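Local coordinates for protein vibralactone Cyclase (PDB 6KD0) that catalyses the cyclization that forms the fused bicyclic beta-lactone of vibralactone, apparently by adapting an alpha/beta-hydrolase scaffold, at residues N181-R191 / F259-L270; Y208-M217 / D281-Y290. All coordinates share one frame; numbering follows the deposited sequence.

Contact 1 (N181-R191 / F259-L270); sequences NLSLIAAHWAR and FSPLLFPSHANL
His-188 on helix 178-192 and His-267 in the loop 259-270 illustrate how a buried pair of imidazoles can use all its nitrogens. NE2 of His-188 meets ND1 of His-267 at 2.8 Å in a hydrogen bond that either could donate, rim to rim with the ring planes steeply inclined. Each ring then donates within its own segment: His-188 ND1 to Leu-184 O one turn back, nearly straight at 173°, and His-267 NE2 to Leu-262 O. The His-188 ring is sandwiched between Phe-264, an offset stack with centroids 4.0 Å apart and planes at 8°, and Leu-270, whose CD2 sits over the other face 3.8 Å from the centroid. Farther along, Arg-191 satisfies two loop carbonyls. Its chain bends at chi3 (61°), bringing NH1 2.7 Å from Ala-268 O and 2.9 Å from Ser-266 O; NH2 also donates to Ser-266 O. A leucine here has no N-H to offer, and Ser-266 O and Ala-268 O would probably lose these partners, leaving the loop less firmly tied to the helix. At the opposite end, a water joins Asn-181 OD1 to Phe-259 O, while Asn-181 ND2 bonds Pro-210 O and Pro-261 packs on Leu-184 and Ile-185. The whole couples a loop leading to strand 273-278 with the helix that, in alpha/beta hydrolases, follows the nucleophile elbow, whose GxSxG pattern this chain appears to share.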
loop_
_atom_site.group_PDB
_atom_site.type_symbol
_atom_site.label_atom_id
_atom_site.label_comp_id
_atom_site.label_asym_id
_atom_site.label_seq_id
_atom_site.Cartn_x
_atom_site.Cartn_y
_atom_site.Cartn_z
ATOM N N ASN A 181 4.030 -3.269 1.716
ATOM C CA ASN A 181 5.155 -4.170 1.956
ATOM C C ASN A 181 5.648 -4.791 0.648
ATOM O O ASN A 181 6.857 -4.792 0.346
ATOM C CB ASN A 181 4.694 -5.219 2.975
ATOM C CG ASN A 181 5.584 -6.444 3.028
ATOM O OD1 ASN A 181 5.427 -7.366 2.233
ATOM N ND2 ASN A 181 6.500 -6.472 3.985
ATOM N N LEU A 182 4.719 -5.327 -0.155
ATOM C CA LEU A 182 5.128 -5.923 -1.425
ATOM C C LEU A 182 5.730 -4.876 -2.352
ATOM O O LEU A 182 6.670 -5.168 -3.100
ATOM C CB LEU A 182 3.940 -6.618 -2.099
ATOM C CG LEU A 182 3.305 -7.780 -1.310
ATOM C CD1 LEU A 182 2.183 -8.438 -2.103
ATOM C CD2 LEU A 182 4.349 -8.820 -0.873
ATOM N N SER A 183 5.225 -3.638 -2.302
ATOM C CA SER A 183 5.804 -2.613 -3.163
ATOM C C SER A 183 7.189 -2.191 -2.682
ATOM O O SER A 183 8.024 -1.804 -3.502
ATOM C CB SER A 183 4.867 -1.402 -3.269
ATOM O OG SER A 183 4.930 -0.652 -2.085
ATOM N N LEU A 184 7.449 -2.251 -1.367
ATOM C CA LEU A 184 8.792 -1.964 -0.855
ATOM C C LEU A 184 9.787 -2.972 -1.403
ATOM O O LEU A 184 10.895 -2.610 -1.865
ATOM C CB LEU A 184 8.794 -1.996 0.681
ATOM C CG LEU A 184 8.010 -0.895 1.419
ATOM C CD1 LEU A 184 8.099 -1.068 2.933
ATOM C CD2 LEU A 184 8.477 0.505 0.995
ATOM N N ILE A 185 9.383 -4.250 -1.387
ATOM C CA ILE A 185 10.200 -5.286 -2.010
ATOM C C ILE A 185 10.426 -4.965 -3.487
ATOM O O ILE A 185 11.568 -4.956 -3.972
ATOM C CB ILE A 185 9.561 -6.673 -1.810
ATOM C CG1 ILE A 185 9.515 -6.993 -0.316
ATOM C CG2 ILE A 185 10.347 -7.720 -2.593
ATOM C CD1 ILE A 185 8.566 -8.080 0.078
ATOM N N ALA A 186 9.342 -4.659 -4.210
ATOM C CA ALA A 186 9.445 -4.431 -5.649
ATOM C C ALA A 186 10.366 -3.263 -5.963
ATOM O O ALA A 186 11.089 -3.292 -6.960
ATOM C CB ALA A 186 8.060 -4.199 -6.258
ATOM N N ALA A 187 10.334 -2.214 -5.145
ATOM C CA ALA A 187 11.168 -1.042 -5.419
ATOM C C ALA A 187 12.656 -1.362 -5.273
ATOM O O ALA A 187 13.485 -0.894 -6.079
ATOM C CB ALA A 187 10.759 0.103 -4.494
ATOM N N HIS A 188 13.021 -2.180 -4.274
ATOM C CA HIS A 188 14.429 -2.599 -4.201
ATOM C C HIS A 188 14.823 -3.430 -5.422
ATOM O O HIS A 188 15.869 -3.186 -6.064
ATOM C CB HIS A 188 14.696 -3.398 -2.935
ATOM C CG HIS A 188 14.687 -2.572 -1.695
ATOM N ND1 HIS A 188 13.519 -2.125 -1.116
ATOM C CD2 HIS A 188 15.697 -2.112 -0.918
ATOM C CE1 HIS A 188 13.809 -1.437 -0.027
ATOM N NE2 HIS A 188 15.124 -1.409 0.113
ATOM N N TRP A 189 14.000 -4.439 -5.737
ATOM C CA TRP A 189 14.261 -5.279 -6.903
ATOM C C TRP A 189 14.425 -4.446 -8.171
ATOM O O TRP A 189 15.339 -4.679 -8.968
ATOM C CB TRP A 189 13.138 -6.293 -7.075
ATOM C CG TRP A 189 13.157 -7.389 -6.073
ATOM C CD1 TRP A 189 14.165 -7.700 -5.206
ATOM C CD2 TRP A 189 12.125 -8.347 -5.856
ATOM N NE1 TRP A 189 13.813 -8.787 -4.446
ATOM C CE2 TRP A 189 12.568 -9.212 -4.837
ATOM C CE3 TRP A 189 10.868 -8.560 -6.430
ATOM C CZ2 TRP A 189 11.802 -10.287 -4.387
ATOM C CZ3 TRP A 189 10.099 -9.619 -5.973
ATOM C CH2 TRP A 189 10.568 -10.468 -4.957
ATOM N N ALA A 190 13.545 -3.462 -8.366
ATOM C CA ALA A 190 13.562 -2.666 -9.587
ATOM C C ALA A 190 14.800 -1.788 -9.643
ATOM O O ALA A 190 15.368 -1.574 -10.726
ATOM C CB ALA A 190 12.289 -1.817 -9.673
ATOM N N ARG A 191 15.226 -1.261 -8.486
ATOM C CA ARG A 191 16.458 -0.491 -8.448
ATOM C C ARG A 191 17.603 -1.313 -9.000
ATOM O O ARG A 191 18.406 -0.820 -9.800
ATOM C CB ARG A 191 16.765 -0.053 -7.015
ATOM C CG ARG A 191 18.109 0.645 -6.878
ATOM C CD ARG A 191 18.543 0.675 -5.425
ATOM N NE ARG A 191 18.691 -0.684 -4.911
ATOM C CZ ARG A 191 18.755 -1.003 -3.623
ATOM N NH1 ARG A 191 18.704 -0.056 -2.695
ATOM N NH2 ARG A 191 18.887 -2.274 -3.263
ATOM N N PHE A 259 10.869 -11.265 1.929
ATOM C CA PHE A 259 9.760 -11.159 2.872
ATOM C C PHE A 259 9.837 -9.914 3.744
ATOM O O PHE A 259 8.822 -9.237 3.945
ATOM C CB PHE A 259 9.673 -12.405 3.772
ATOM C CG PHE A 259 8.492 -12.369 4.705
ATOM C CD1 PHE A 259 7.236 -12.747 4.263
ATOM C CD2 PHE A 259 8.626 -11.902 6.005
ATOM C CE1 PHE A 259 6.135 -12.688 5.112
ATOM C CE2 PHE A 259 7.529 -11.827 6.850
ATOM C CZ PHE A 259 6.284 -12.224 6.404
ATOM N N SER A 260 11.025 -9.588 4.260
ATOM C CA SER A 260 11.254 -8.505 5.210
ATOM C C SER A 260 12.028 -7.404 4.507
ATOM O O SER A 260 13.268 -7.405 4.539
ATOM C CB SER A 260 12.043 -9.012 6.417
ATOM O OG SER A 260 11.323 -9.996 7.113
ATOM N N PRO A 261 11.358 -6.433 3.881
ATOM C CA PRO A 261 12.091 -5.422 3.100
ATOM C C PRO A 261 13.023 -4.551 3.929
ATOM O O PRO A 261 13.940 -3.951 3.357
ATOM C CB PRO A 261 10.971 -4.591 2.459
ATOM C CG PRO A 261 9.758 -4.849 3.327
ATOM C CD PRO A 261 9.899 -6.281 3.751
ATOM N N LEU A 262 12.784 -4.425 5.242
ATOM C CA LEU A 262 13.721 -3.755 6.137
ATOM C C LEU A 262 15.141 -4.289 5.987
ATOM O O LEU A 262 16.109 -3.541 6.189
ATOM C CB LEU A 262 13.266 -3.924 7.589
ATOM C CG LEU A 262 13.992 -3.117 8.665
ATOM C CD1 LEU A 262 13.507 -1.662 8.630
ATOM C CD2 LEU A 262 13.754 -3.729 10.040
ATOM N N LEU A 263 15.283 -5.565 5.619
ATOM C CA LEU A 263 16.551 -6.286 5.664
ATOM C C LEU A 263 17.294 -6.334 4.322
ATOM O O LEU A 263 18.293 -7.058 4.213
ATOM C CB LEU A 263 16.311 -7.716 6.158
ATOM C CG LEU A 263 15.587 -7.806 7.507
ATOM C CD1 LEU A 263 15.419 -9.248 7.958
ATOM C CD2 LEU A 263 16.328 -6.994 8.581
ATOM N N PHE A 264 16.840 -5.613 3.305
ATOM C CA PHE A 264 17.683 -5.451 2.122
ATOM C C PHE A 264 19.035 -4.882 2.537
ATOM O O PHE A 264 19.096 -3.979 3.383
ATOM C CB PHE A 264 17.038 -4.531 1.083
ATOM C CG PHE A 264 16.078 -5.237 0.180
ATOM C CD1 PHE A 264 16.536 -5.948 -0.914
ATOM C CD2 PHE A 264 14.717 -5.218 0.447
ATOM C CE1 PHE A 264 15.658 -6.609 -1.748
ATOM C CE2 PHE A 264 13.828 -5.888 -0.382
ATOM C CZ PHE A 264 14.299 -6.588 -1.476
ATOM N N PRO A 265 20.134 -5.393 1.977
ATOM C CA PRO A 265 21.465 -4.889 2.358
ATOM C C PRO A 265 21.623 -3.393 2.169
ATOM O O PRO A 265 22.344 -2.750 2.941
ATOM C CB PRO A 265 22.408 -5.670 1.436
ATOM C CG PRO A 265 21.646 -6.915 1.078
ATOM C CD PRO A 265 20.200 -6.529 1.043
ATOM N N SER A 266 20.969 -2.809 1.181
ATOM C CA SER A 266 21.098 -1.387 0.933
ATOM C C SER A 266 19.743 -0.762 0.643
ATOM O O SER A 266 18.935 -1.315 -0.117
ATOM C CB SER A 266 22.035 -1.125 -0.234
ATOM O OG SER A 266 21.965 0.235 -0.597
ATOM N N HIS A 267 19.502 0.396 1.261
ATOM C CA HIS A 267 18.326 1.208 0.973
ATOM C C HIS A 267 18.687 2.479 0.226
ATOM O O HIS A 267 17.856 3.385 0.131
ATOM C CB HIS A 267 17.567 1.565 2.255
ATOM C CG HIS A 267 17.121 0.372 3.037
ATOM N ND1 HIS A 267 16.220 -0.543 2.540
ATOM C CD2 HIS A 267 17.460 -0.062 4.274
ATOM C CE1 HIS A 267 16.022 -1.493 3.438
ATOM N NE2 HIS A 267 16.764 -1.229 4.497
ATOM N N ALA A 268 19.906 2.573 -0.306
ATOM C CA ALA A 268 20.276 3.749 -1.084
ATOM C C ALA A 268 19.626 3.689 -2.460
ATOM O O ALA A 268 19.280 2.612 -2.962
ATOM C CB ALA A 268 21.799 3.852 -1.238
ATOM N N ASN A 269 19.440 4.867 -3.054
ATOM C CA ASN A 269 19.046 4.991 -4.451
ATOM C C ASN A 269 17.633 4.441 -4.709
ATOM O O ASN A 269 17.305 4.058 -5.835
ATOM C CB ASN A 269 20.074 4.309 -5.367
ATOM C CG ASN A 269 19.973 4.774 -6.811
ATOM O OD1 ASN A 269 19.527 5.893 -7.082
ATOM N ND2 ASN A 269 20.373 3.908 -7.752
ATOM N N LEU A 270 16.793 4.398 -3.666
ATOM C CA LEU A 270 15.379 4.098 -3.812
ATOM C C LEU A 270 14.650 5.344 -4.293
ATOM O O LEU A 270 15.191 6.452 -4.213
ATOM C CB LEU A 270 14.801 3.636 -2.477
ATOM C CG LEU A 270 15.342 2.307 -1.951
ATOM C CD1 LEU A 270 14.818 2.045 -0.553
ATOM C CD2 LEU A 270 14.954 1.178 -2.876
HETATM O O HOH W 1 6.223 -9.858 2.542
HETATM O O HOH W 2 20.333 -4.179 -1.423
#

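Contact 2 (Y208-M217 / D281-Y290); sequences YPPTCHPEAM and DPLRDEGLLY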
loop_
_atom_site.group_PDB
_atom_site.type_symbol
_atom_site.label_atom_id
_atom_site.label_comp_id
_atom_site.label_asym_id
_atom_site.label_seq_id
_atom_site.Cartn_x
_atom_site.Cartn_y
_atom_site.Cartn_z
ATOM N N TYR A 208 1.216 2.580 6.068
ATOM C CA TYR A 208 1.322 1.686 7.223
ATOM C C TYR A 208 1.680 0.242 6.857
ATOM O O TYR A 208 0.942 -0.672 7.227
ATOM C CB TYR A 208 0.010 1.749 8.046
ATOM C CG TYR A 208 -1.318 1.768 7.278
ATOM C CD1 TYR A 208 -1.884 0.601 6.787
ATOM C CD2 TYR A 208 -2.024 2.961 7.068
ATOM C CE1 TYR A 208 -3.091 0.602 6.099
ATOM C CE2 TYR A 208 -3.234 2.972 6.367
ATOM C CZ TYR A 208 -3.764 1.790 5.893
ATOM O OH TYR A 208 -4.959 1.752 5.190
ATOM N N PRO A 209 2.801 -0.009 6.170
ATOM C CA PRO A 209 3.163 -1.404 5.761
ATOM C C PRO A 209 3.842 -2.175 6.879
ATOM O O PRO A 209 4.538 -1.581 7.716
ATOM C CB PRO A 209 4.155 -1.178 4.605
ATOM C CG PRO A 209 4.853 0.117 5.013
ATOM C CD PRO A 209 3.726 0.982 5.577
ATOM N N PRO A 210 3.710 -3.506 6.904
ATOM C CA PRO A 210 4.697 -4.316 7.628
ATOM C C PRO A 210 6.019 -4.228 6.886
ATOM O O PRO A 210 6.053 -4.056 5.665
ATOM C CB PRO A 210 4.114 -5.739 7.589
ATOM C CG PRO A 210 3.198 -5.745 6.368
ATOM C CD PRO A 210 2.750 -4.324 6.129
ATOM N N THR A 211 7.122 -4.265 7.641
ATOM C CA THR A 211 8.450 -4.160 7.041
ATOM C C THR A 211 9.399 -5.267 7.457
ATOM O O THR A 211 10.435 -5.435 6.801
ATOM C CB THR A 211 9.103 -2.813 7.380
ATOM O OG1 THR A 211 9.346 -2.752 8.791
ATOM C CG2 THR A 211 8.191 -1.663 6.968
ATOM N N CYS A 212 9.088 -6.034 8.498
ATOM C CA CYS A 212 10.044 -7.020 8.975
ATOM C C CYS A 212 9.321 -8.069 9.795
ATOM O O CYS A 212 8.523 -7.730 10.675
ATOM C CB CYS A 212 11.142 -6.347 9.822
ATOM S SG CYS A 212 12.535 -7.433 10.134
ATOM N N HIS A 213 9.609 -9.332 9.510
ATOM C CA HIS A 213 9.163 -10.413 10.369
ATOM C C HIS A 213 9.683 -10.196 11.795
ATOM O O HIS A 213 10.862 -9.854 11.976
ATOM C CB HIS A 213 9.661 -11.743 9.812
ATOM C CG HIS A 213 8.924 -12.930 10.342
ATOM N ND1 HIS A 213 8.969 -13.300 11.669
ATOM C CD2 HIS A 213 8.129 -13.837 9.722
ATOM C CE1 HIS A 213 8.229 -14.382 11.845
ATOM N NE2 HIS A 213 7.708 -14.727 10.680
ATOM N N PRO A 214 8.852 -10.374 12.817
ATOM C CA PRO A 214 9.334 -10.181 14.200
ATOM C C PRO A 214 10.518 -11.060 14.559
ATOM O O PRO A 214 11.395 -10.649 15.332
ATOM C CB PRO A 214 8.096 -10.524 15.040
ATOM C CG PRO A 214 6.947 -10.188 14.146
ATOM C CD PRO A 214 7.394 -10.589 12.762
ATOM N N GLU A 215 10.579 -12.269 14.014
ATOM C CA GLU A 215 11.700 -13.147 14.311
ATOM C C GLU A 215 12.979 -12.729 13.600
ATOM O O GLU A 215 14.041 -13.274 13.911
ATOM C CB GLU A 215 11.321 -14.587 13.965
ATOM C CG GLU A 215 10.083 -15.040 14.742
ATOM C CD GLU A 215 9.772 -16.515 14.584
ATOM O OE1 GLU A 215 9.045 -17.062 15.443
ATOM O OE2 GLU A 215 10.243 -17.123 13.600
ATOM N N ALA A 216 12.913 -11.765 12.682
ATOM C CA ALA A 216 14.094 -11.275 11.980
ATOM C C ALA A 216 14.436 -9.827 12.307
ATOM O O ALA A 216 15.337 -9.265 11.677
ATOM C CB ALA A 216 13.909 -11.423 10.465
ATOM N N MET A 217 13.725 -9.202 13.243
ATOM C CA MET A 217 14.036 -7.838 13.640
ATOM C C MET A 217 15.472 -7.772 14.156
ATOM O O MET A 217 15.825 -8.521 15.076
ATOM C CB MET A 217 13.073 -7.372 14.724
ATOM C CG MET A 217 13.286 -5.953 15.175
ATOM S SD MET A 217 13.004 -4.782 13.844
ATOM C CE MET A 217 11.300 -5.151 13.420
ATOM N N ASP A 281 -1.452 1.419 16.225
ATOM C CA ASP A 281 -1.198 0.363 15.253
ATOM C C ASP A 281 0.044 -0.399 15.698
ATOM O O ASP A 281 1.102 0.218 15.887
ATOM C CB ASP A 281 -1.025 0.999 13.861
ATOM C CG ASP A 281 -0.832 -0.009 12.732
ATOM O OD1 ASP A 281 -0.666 -1.229 12.976
ATOM O OD2 ASP A 281 -0.846 0.446 11.570
ATOM N N PRO A 282 -0.049 -1.717 15.918
ATOM C CA PRO A 282 1.154 -2.485 16.302
ATOM C C PRO A 282 2.263 -2.433 15.265
ATOM O O PRO A 282 3.444 -2.547 15.627
ATOM C CB PRO A 282 0.617 -3.916 16.475
ATOM C CG PRO A 282 -0.623 -3.954 15.621
ATOM C CD PRO A 282 -1.234 -2.585 15.784
ATOM N N LEU A 283 1.927 -2.256 13.988
ATOM C CA LEU A 283 2.922 -2.154 12.917
ATOM C C LEU A 283 3.532 -0.762 12.791
ATOM O O LEU A 283 4.320 -0.528 11.867
ATOM C CB LEU A 283 2.279 -2.528 11.572
ATOM C CG LEU A 283 1.803 -3.959 11.372
ATOM C CD1 LEU A 283 1.301 -4.177 9.921
ATOM C CD2 LEU A 283 2.892 -4.959 11.718
ATOM N N ARG A 284 3.175 0.175 13.676
ATOM C CA ARG A 284 3.623 1.552 13.500
ATOM C C ARG A 284 5.143 1.655 13.521
ATOM O O ARG A 284 5.749 2.268 12.633
ATOM C CB ARG A 284 3.014 2.449 14.581
ATOM C CG ARG A 284 3.466 3.907 14.502
ATOM C CD ARG A 284 3.134 4.654 15.812
ATOM N NE ARG A 284 3.990 4.226 16.921
ATOM C CZ ARG A 284 3.580 4.023 18.171
ATOM N NH1 ARG A 284 2.303 4.183 18.500
ATOM N NH2 ARG A 284 4.455 3.657 19.099
ATOM N N ASP A 285 5.778 1.064 14.529
ATOM C CA ASP A 285 7.189 1.362 14.755
ATOM C C ASP A 285 8.110 0.683 13.739
ATOM O O ASP A 285 9.138 1.266 13.376
ATOM C CB ASP A 285 7.568 1.023 16.196
ATOM C CG ASP A 285 7.043 2.061 17.193
ATOM O OD1 ASP A 285 6.697 3.190 16.771
ATOM O OD2 ASP A 285 6.943 1.744 18.387
ATOM N N GLU A 286 7.773 -0.506 13.229
ATOM C CA GLU A 286 8.626 -1.060 12.178
ATOM C C GLU A 286 8.528 -0.237 10.899
ATOM O O GLU A 286 9.505 -0.146 10.143
ATOM C CB GLU A 286 8.301 -2.532 11.920
ATOM C CG GLU A 286 6.921 -2.813 11.351
ATOM C CD GLU A 286 6.612 -4.302 11.386
ATOM O OE1 GLU A 286 6.623 -4.956 10.314
ATOM O OE2 GLU A 286 6.396 -4.823 12.498
ATOM N N GLY A 287 7.381 0.404 10.662
ATOM C CA GLY A 287 7.283 1.326 9.543
ATOM C C GLY A 287 8.093 2.592 9.765
ATOM O O GLY A 287 8.776 3.078 8.856
ATOM N N LEU A 288 8.018 3.155 10.970
ATOM C CA LEU A 288 8.836 4.331 11.276
ATOM C C LEU A 288 10.323 4.007 11.177
ATOM O O LEU A 288 11.120 4.818 10.689
ATOM C CB LEU A 288 8.484 4.855 12.665
ATOM C CG LEU A 288 7.060 5.394 12.844
ATOM C CD1 LEU A 288 6.872 5.911 14.261
ATOM C CD2 LEU A 288 6.786 6.471 11.825
ATOM N N LEU A 289 10.706 2.799 11.583
ATOM C CA LEU A 289 12.094 2.379 11.477
ATOM C C LEU A 289 12.518 2.282 10.020
ATOM O O LEU A 289 13.600 2.755 9.646
ATOM C CB LEU A 289 12.277 1.039 12.183
ATOM C CG LEU A 289 13.634 0.370 12.054
ATOM C CD1 LEU A 289 14.691 1.276 12.657
ATOM C CD2 LEU A 289 13.570 -0.976 12.765
ATOM N N TYR A 290 11.675 1.656 9.180
ATOM C CA TYR A 290 11.994 1.542 7.758
ATOM C C TYR A 290 12.173 2.925 7.147
ATOM O O TYR A 290 13.137 3.176 6.411
ATOM C CB TYR A 290 10.890 0.750 7.018
ATOM C CG TYR A 290 11.149 0.626 5.521
ATOM C CD1 TYR A 290 10.775 1.644 4.628
ATOM C CD2 TYR A 290 11.800 -0.484 5.004
ATOM C CE1 TYR A 290 11.033 1.549 3.284
ATOM C CE2 TYR A 290 12.066 -0.593 3.648
ATOM C CZ TYR A 290 11.688 0.427 2.802
ATOM O OH TYR A 290 11.952 0.320 1.462
HETATM O O HOH W 3 4.158 0.483 9.336
HETATM O O HOH W 4 7.506 -7.020 13.046
#
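Thr-211 and Glu-286 lie alongside each other with their side chains running in opposite directions, so that each reaches the other's backbone. Glu-286 has CG between its backbone N and carbonyl carbon (chi1 66°) and is extended beyond, which carries the carboxylate up to the backbone of the loop. There Glu-286 OE1 accepts two backbone N-H groups: Thr-211 N at 2.8 Å on its anti lone pair, and Cys-212 N at 3.2 Å from above the carboxylate plane, 47° out of it. Two bonds on one oxygen should fix the rotation of the carboxylate. In return Thr-211 OG1 makes a weak bond to Glu-286 O, and its methyl CG2 lies 3.6 Å from CB of Tyr-290, one turn on. Two flanking contacts are apolar. Leu-283 lies aslant Pro-210, CD1 4.0 Å from CB, whereas the bent chain of Met-217 slides past Leu-289, SD to CD2 being 4.0 Å. A water bridges Pro-209 O and Leu-283 O where the backbones do not pair directly. Asp-281 turns CG anti to its own N, letting OD1 cap Leu-283 N while OD2 bonds His-311 ND1. The loop leaves strand 203-207 and runs along the start of helix 284-296, with helix 178-192 packing through Leu-184 against Pro-209, Thr-211 and Tyr-290, and helix 239-249 meeting Leu-283 through Val-242.

Overall arrangement
Contacts 1 and 2, centred about 14 Å apart, interlock along the chain, their segments alternating. Besides the bond already tying Asn-181 to loop 208-217, they meet directly where Leu-262 N lies 3.0 Å from Thr-211 O, a probable hydrogen bond; Tyr-290 adds an edge-to-face meeting with His-267. The loop 208-217 is thereby held by helix 284-296 on the one hand and by the segments of contact 1 on the other. Contact 2 includes part of the probable active site and contact 1 lies close by: Asp-281, His-311 and Ser-177 are placed as in a Ser-His-Asp triad, consistent with a catalytic role, helix 178-192 of contact 1 begins beside that serine, and Asn-181 lies near these residues without touching them.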